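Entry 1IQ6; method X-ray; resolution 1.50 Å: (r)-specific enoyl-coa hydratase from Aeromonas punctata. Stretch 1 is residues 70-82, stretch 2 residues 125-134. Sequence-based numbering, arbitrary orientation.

Stretch 1 (70-82) LPGKGSIYLGQSL
Stretch 2 125-134: VTGEAVVKLP

Residues 76-82 and 125-132 form neighbouring antiparallel strands of one sheet, their axes 4.5 Å apart at closest approach and their N-to-C directions 144° apart. Stretch 1 enters through a loop: a cis peptide bond precedes Pro71 (phi/psi -62/-26), and a type II turn runs from Gly72 (105/-165) through Lys73 (-41/124) and Gly74 (97/-15) to Ser75 (-59/143). Ser75 N donates to Gly72 O at 3.0 Å, and Ser75 OG (chi1 m) to the same Gly72 O at 2.6 Å, so the short serine hydroxyl reinforces the turn. Both glycines have positive phi at angles where a CB would jam against the preceding carbonyl; at Gly74 it would also lie a tight 3.2 Å from Pro134 CB.

The ladder starts with Ile76 opposite Lys132, CA atoms 4.9 Å apart: Ile76 N donates to Lys132 O at 3.0 Å and Lys132 N to Ile76 O at 2.7 Å. Tyr77 and Val131 follow as a non-hydrogen-bonded pair, CA-CA 4.7 Å. The register then slips by one at a beta bulge. Leu78, with psi turned to -34°, and Gly79 (-166/157) both aim their amides at one carbonyl, Leu78 N to Val130 O at 2.8 Å and Gly79 N to Val130 O at 3.0 Å, while Val130 N returns a bond to Gly79 O at 2.9 Å. Beyond the bulge Gln80 faces Ala129, CA-CA 4.3 Å, and Ser81 N donates to Glu128 O at 2.9 Å. Glu128 N bonds Ser81 OG at 2.8 Å, with a weak bond to Ser81 O at 3.4 Å; chi1 p brings the serine hydroxyl to this amide. At Gly127 (167/-163) a CB would clash with Ser81 O, so glycine lets its CA approach that oxygen to 3.2 Å in a CA-H...O contact.

Tyr77, Gln80, Ala129 and Val131 share one face. The tyrosine, at an off-well chi1 of -123°, places CE2 4.0 Å from Ala129 CB and CD2 4.1 Å from Val131 CG1. Alanine's small methyl also leaves room for Gln80 (chi1 t, chi2 p), whose OE1 lies 3.3 Å from Ala129 CB and accepts from Tyr77 OH at 2.6 Å; Gln80 NE2 donates to Ser81 O at 2.9 Å. The amide thus satisfies two polar groups in a buried setting. Val131 (chi1 m) also meets Pro71, CG2 to CG at 3.5 Å, a compact apolar contact. Farther along the same face, Leu82 (m, t) puts CD2 4.0 Å from Val125 CG1 (chi1 t), branched apolar side chains filling the space.

On the other face, Ile76 (m, t) and Lys132 meet CB to CB at 3.9 Å, the lysine's aliphatic stem covering apolar surface while its amine reaches outward. Leu78 (m, t) points toward stretch 2, its CB 4.1 Å from Val130 CG1.

Two waters complete the contact: water 1 lies 2.7 Å from Gly74 O and 2.8 Å from Leu133 O, bridging the two carbonyls, and water 2 links Ser81 OG (2.8 Å) with Glu128 OE1 (2.7 Å).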

ATOM      1  N   LEU B  70      -2.785  14.000  -9.782  1.00 18.54           N
ATOM      2  CA  LEU B  70      -2.022  14.996  -9.038  1.00 18.12           C
ATOM      3  C   LEU B  70      -0.975  14.367  -8.121  1.00 17.17           C
ATOM      4  O   LEU B  70      -1.327  13.672  -7.169  1.00 15.12           O
ATOM      5  CB  LEU B  70      -3.002  15.821  -8.205  1.00 17.69           C
ATOM      6  CG  LEU B  70      -2.486  17.024  -7.419  1.00 15.67           C
ATOM      7  CD1 LEU B  70      -2.125  18.144  -8.388  1.00 17.96           C
ATOM      8  CD2 LEU B  70      -3.563  17.494  -6.451  1.00 16.42           C
ATOM      9  N   PRO B  71       0.323  14.639  -8.366  1.00 17.72           N
ATOM     10  CA  PRO B  71       0.903  15.482  -9.421  1.00 19.23           C
ATOM     11  C   PRO B  71       0.617  14.988 -10.836  1.00 21.29           C
ATOM     12  O   PRO B  71       0.623  15.772 -11.787  1.00 23.24           O
ATOM     13  CB  PRO B  71       2.396  15.463  -9.095  1.00 19.09           C
ATOM     14  CG  PRO B  71       2.419  15.244  -7.611  1.00 18.75           C
ATOM     15  CD  PRO B  71       1.377  14.170  -7.453  1.00 17.81           C
ATOM     16  N   GLY B  72       0.385  13.686 -10.975  1.00 22.41           N
ATOM     17  CA  GLY B  72       0.076  13.136 -12.281  1.00 23.97           C
ATOM     18  C   GLY B  72       1.163  12.354 -12.994  1.00 25.14           C
ATOM     19  O   GLY B  72       2.161  11.950 -12.403  1.00 24.08           O
ATOM     20  N   LYS B  73       0.935  12.148 -14.288  1.00 27.35           N
ATOM     21  CA  LYS B  73       1.825  11.414 -15.184  1.00 28.90           C
ATOM     22  C   LYS B  73       3.311  11.700 -14.972  1.00 28.25           C
ATOM     23  O   LYS B  73       3.747  12.848 -15.028  1.00 29.09           O
ATOM     24  CB  LYS B  73       1.437  11.733 -16.631  1.00 30.56           C
ATOM     25  CG  LYS B  73       2.277  11.069 -17.705  1.00 32.82           C
ATOM     26  CD  LYS B  73       1.882  11.601 -19.083  1.00 35.54           C
ATOM     27  CE  LYS B  73       2.714  10.994 -20.204  1.00 37.16           C
ATOM     28  NZ  LYS B  73       2.399   9.558 -20.447  1.00 38.71           N
ATOM     29  N   GLY B  74       4.083  10.646 -14.729  1.00 28.00           N
ATOM     30  CA  GLY B  74       5.512  10.810 -14.529  1.00 27.35           C
ATOM     31  C   GLY B  74       5.938  10.876 -13.075  1.00 26.02           C
ATOM     32  O   GLY B  74       7.122  10.739 -12.768  1.00 26.93           O
ATOM     33  N   SER B  75       4.980  11.089 -12.178  1.00 25.32           N
ATOM     34  CA  SER B  75       5.278  11.167 -10.750  1.00 23.25           C
ATOM     35  C   SER B  75       5.922   9.882 -10.250  1.00 22.10           C
ATOM     36  O   SER B  75       5.565   8.783 -10.683  1.00 21.27           O
ATOM     37  CB  SER B  75       4.001  11.427  -9.945  1.00 22.17           C
ATOM     38  OG  SER B  75       3.432  12.683 -10.263  1.00 24.51           O
ATOM     39  N   ILE B  76       6.873  10.026  -9.334  1.00 20.71           N
ATOM     40  CA  ILE B  76       7.552   8.878  -8.754  1.00 20.80           C
ATOM     41  C   ILE B  76       7.364   8.877  -7.236  1.00 18.96           C
ATOM     42  O   ILE B  76       7.634   9.868  -6.564  1.00 18.47           O
ATOM     43  CB  ILE B  76       9.060   8.896  -9.089  1.00 22.50           C
ATOM     44  CG1 ILE B  76       9.254   8.759 -10.603  1.00 24.56           C
ATOM     45  CG2 ILE B  76       9.770   7.770  -8.353  1.00 24.53           C
ATOM     46  CD1 ILE B  76      10.701   8.833 -11.049  1.00 28.13           C
ATOM     47  N   TYR B  77       6.884   7.754  -6.711  1.00 16.89           N
ATOM     48  CA  TYR B  77       6.644   7.580  -5.281  1.00 16.91           C
ATOM     49  C   TYR B  77       7.952   7.543  -4.494  1.00 17.26           C
ATOM     50  O   TYR B  77       8.837   6.742  -4.793  1.00 18.31           O
ATOM     51  CB  TYR B  77       5.902   6.260  -5.058  1.00 18.68           C
ATOM     52  CG  TYR B  77       4.577   6.338  -4.327  1.00 17.66           C
ATOM     53  CD1 TYR B  77       3.559   5.438  -4.637  1.00 16.03           C
ATOM     54  CD2 TYR B  77       4.358   7.248  -3.289  1.00 14.89           C
ATOM     55  CE1 TYR B  77       2.362   5.429  -3.940  1.00 16.07           C
ATOM     56  CE2 TYR B  77       3.148   7.247  -2.575  1.00 15.18           C
ATOM     57  CZ  TYR B  77       2.158   6.327  -2.914  1.00 15.62           C
ATOM     58  OH  TYR B  77       0.963   6.287  -2.236  1.00 16.44           O
ATOM     59  N   LEU B  78       8.078   8.406  -3.491  1.00 16.77           N
ATOM     60  CA  LEU B  78       9.271   8.415  -2.652  1.00 16.67           C
ATOM     61  C   LEU B  78       8.917   7.892  -1.256  1.00 17.08           C
ATOM     62  O   LEU B  78       9.726   7.238  -0.602  1.00 17.55           O
ATOM     63  CB  LEU B  78       9.859   9.828  -2.545  1.00 17.38           C
ATOM     64  CG  LEU B  78      10.389  10.461  -3.836  1.00 19.11           C
ATOM     65  CD1 LEU B  78      11.000  11.816  -3.510  1.00 19.43           C
ATOM     66  CD2 LEU B  78      11.433   9.561  -4.483  1.00 20.86           C
ATOM     67  N   GLY B  79       7.698   8.178  -0.803  1.00 15.22           N
ATOM     68  CA  GLY B  79       7.286   7.713   0.507  1.00 14.30           C
ATOM     69  C   GLY B  79       5.794   7.831   0.736  1.00 12.10           C
ATOM     70  O   GLY B  79       5.119   8.628   0.086  1.00 11.65           O
ATOM     71  N   GLN B  80       5.277   7.023   1.655  1.00 12.75           N
ATOM     72  CA  GLN B  80       3.859   7.048   1.992  1.00 10.77           C
ATOM     73  C   GLN B  80       3.666   6.597   3.427  1.00 12.40           C
ATOM     74  O   GLN B  80       4.135   5.525   3.810  1.00 14.40           O
ATOM     75  CB  GLN B  80       3.059   6.125   1.064  1.00 11.51           C
ATOM     76  CG  GLN B  80       1.570   6.014   1.415  1.00 10.54           C
ATOM     77  CD  GLN B  80       0.774   7.270   1.077  1.00 10.10           C
ATOM     78  OE1 GLN B  80       0.689   7.672  -0.085  1.00 12.45           O
ATOM     79  NE2 GLN B  80       0.181   7.888   2.095  1.00 10.92           N
ATOM     80  N   SER B  81       3.007   7.426   4.230  1.00 11.74           N
ATOM     81  CA  SER B  81       2.718   7.069   5.615  1.00 11.95           C
ATOM     82  C   SER B  81       1.230   6.740   5.657  1.00 11.34           C
ATOM     83  O   SER B  81       0.427   7.380   4.968  1.00 11.60           O
ATOM     84  CB  SER B  81       3.039   8.228   6.567  1.00 13.50           C
ATOM     85  OG  SER B  81       2.232   9.359   6.307  1.00 14.15           O
ATOM     86  N   LEU B  82       0.865   5.735   6.443  1.00 11.03           N
ATOM     87  CA  LEU B  82      -0.525   5.308   6.542  1.00 11.11           C
ATOM     88  C   LEU B  82      -0.950   4.993   7.963  1.00  9.88           C
ATOM     89  O   LEU B  82      -0.236   4.325   8.700  1.00 12.01           O
ATOM     90  CB  LEU B  82      -0.743   4.051   5.695  1.00 11.50           C
ATOM     91  CG  LEU B  82      -0.407   4.156   4.210  1.00 10.40           C
ATOM     92  CD1 LEU B  82      -0.239   2.756   3.628  1.00 10.62           C
ATOM     93  CD2 LEU B  82      -1.486   4.927   3.480  1.00 11.54           C
ATOM     94  N   VAL B 125      -8.635   6.022   6.394  1.00 10.49           N
ATOM     95  CA  VAL B 125      -7.182   5.968   6.252  1.00 10.72           C
ATOM     96  C   VAL B 125      -6.660   7.381   6.060  1.00 10.59           C
ATOM     97  O   VAL B 125      -7.252   8.173   5.332  1.00 10.30           O
ATOM     98  CB  VAL B 125      -6.761   5.137   5.015  1.00 10.82           C
ATOM     99  CG1 VAL B 125      -5.238   4.994   4.973  1.00 13.48           C
ATOM    100  CG2 VAL B 125      -7.437   3.772   5.043  1.00 12.01           C
ATOM    101  N   THR B 126      -5.555   7.701   6.723  1.00 10.22           N
ATOM    102  CA  THR B 126      -4.963   9.023   6.566  1.00 11.44           C
ATOM    103  C   THR B 126      -3.447   8.916   6.594  1.00 11.40           C
ATOM    104  O   THR B 126      -2.887   7.961   7.124  1.00 13.86           O
ATOM    105  CB  THR B 126      -5.452  10.000   7.659  1.00 12.31           C
ATOM    106  OG1 THR B 126      -4.994  11.322   7.342  1.00 14.17           O
ATOM    107  CG2 THR B 126      -4.935   9.591   9.034  1.00 15.11           C
ATOM    108  N   GLY B 127      -2.784   9.894   5.997  1.00 10.89           N
ATOM    109  CA  GLY B 127      -1.337   9.875   5.969  1.00 11.58           C
ATOM    110  C   GLY B 127      -0.827  10.902   4.989  1.00 10.42           C
ATOM    111  O   GLY B 127      -1.566  11.806   4.590  1.00 11.24           O
ATOM    112  N   GLU B 128       0.435  10.757   4.601  1.00 11.57           N
ATOM    113  CA  GLU B 128       1.063  11.680   3.667  1.00 12.74           C
ATOM    114  C   GLU B 128       1.930  10.965   2.644  1.00 11.28           C
ATOM    115  O   GLU B 128       2.616   9.991   2.961  1.00 13.02           O
ATOM    116  CB  GLU B 128       1.951  12.673   4.418  1.00 15.28           C
ATOM    117  CG  GLU B 128       1.242  13.648   5.323  1.00 18.93           C
ATOM    118  CD  GLU B 128       2.229  14.519   6.076  1.00 21.68           C
ATOM    119  OE1 GLU B 128       2.978  13.977   6.913  1.00 24.33           O
ATOM    120  OE2 GLU B 128       2.267  15.740   5.820  1.00 23.72           O
ATOM    121  N   ALA B 129       1.899  11.462   1.416  1.00 10.66           N
ATOM    122  CA  ALA B 129       2.714  10.910   0.351  1.00 11.63           C
ATOM    123  C   ALA B 129       3.786  11.935   0.002  1.00 12.32           C
ATOM    124  O   ALA B 129       3.568  13.144   0.104  1.00 12.72           O
ATOM    125  CB  ALA B 129       1.861  10.623  -0.881  1.00 12.43           C
ATOM    126  N   VAL B 130       4.953  11.437  -0.376  1.00 12.13           N
ATOM    127  CA  VAL B 130       6.057  12.285  -0.804  1.00 12.61           C
ATOM    128  C   VAL B 130       6.365  11.758  -2.199  1.00 13.87           C
ATOM    129  O   VAL B 130       6.631  10.567  -2.368  1.00 14.17           O
ATOM    130  CB  VAL B 130       7.296  12.123   0.097  1.00 13.42           C
ATOM    131  CG1 VAL B 130       8.432  12.992  -0.435  1.00 15.53           C
ATOM    132  CG2 VAL B 130       6.959  12.529   1.528  1.00 16.27           C
ATOM    133  N   VAL B 131       6.320  12.634  -3.196  1.00 14.05           N
ATOM    134  CA  VAL B 131       6.554  12.208  -4.570  1.00 15.92           C
ATOM    135  C   VAL B 131       7.466  13.123  -5.373  1.00 18.47           C
ATOM    136  O   VAL B 131       7.474  14.341  -5.184  1.00 19.16           O
ATOM    137  CB  VAL B 131       5.219  12.092  -5.344  1.00 18.41           C
ATOM    138  CG1 VAL B 131       4.277  11.143  -4.626  1.00 20.26           C
ATOM    139  CG2 VAL B 131       4.578  13.458  -5.479  1.00 20.51           C
ATOM    140  N   LYS B 132       8.230  12.512  -6.271  1.00 18.60           N
ATOM    141  CA  LYS B 132       9.130  13.243  -7.156  1.00 22.64           C
ATOM    142  C   LYS B 132       8.266  13.713  -8.323  1.00 23.28           C
ATOM    143  O   LYS B 132       7.517  12.927  -8.905  1.00 22.54           O
ATOM    144  CB  LYS B 132      10.242  12.319  -7.657  1.00 25.12           C
ATOM    145  CG  LYS B 132      11.273  13.002  -8.545  1.00 29.29           C
ATOM    146  CD  LYS B 132      12.334  12.019  -9.019  1.00 32.37           C
ATOM    147  CE  LYS B 132      13.104  11.424  -7.850  1.00 34.61           C
ATOM    148  NZ  LYS B 132      14.143  10.458  -8.304  1.00 37.75           N
ATOM    149  N   LEU B 133       8.367  14.993  -8.659  1.00 25.30           N
ATOM    150  CA  LEU B 133       7.562  15.572  -9.732  1.00 27.99           C
ATOM    151  C   LEU B 133       7.880  15.036 -11.123  1.00 29.78           C
ATOM    152  O   LEU B 133       9.009  14.638 -11.404  1.00 29.96           O
ATOM    153  CB  LEU B 133       7.711  17.096  -9.721  1.00 28.79           C
ATOM    154  CG  LEU B 133       7.330  17.780  -8.404  1.00 30.93           C
ATOM    155  CD1 LEU B 133       7.467  19.287  -8.551  1.00 31.50           C
ATOM    156  CD2 LEU B 133       5.906  17.407  -8.024  1.00 31.38           C
ATOM    157  N   PRO B 134       6.874  15.021 -12.014  1.00 30.89           N
ATOM    158  CA  PRO B 134       7.015  14.542 -13.393  1.00 32.31           C
ATOM    159  C   PRO B 134       8.242  15.123 -14.089  1.00 33.59           C
ATOM    160  O   PRO B 134       9.026  14.333 -14.656  1.00 35.34           O
ATOM    161  CB  PRO B 134       5.714  14.995 -14.045  1.00 31.64           C
ATOM    162  CG  PRO B 134       4.733  14.865 -12.926  1.00 31.23           C
ATOM    163  CD  PRO B 134       5.492  15.467 -11.760  1.00 31.27           C
ATOM    164  OXT PRO B 134       8.401  16.362 -14.063  1.00 34.54           O
TER
HETATM  165  O   HOH W   1       9.261  11.856 -11.459  1.00 33.37           O
HETATM  166  O   HOH W   2       2.918  11.485   8.031  1.00 22.97           O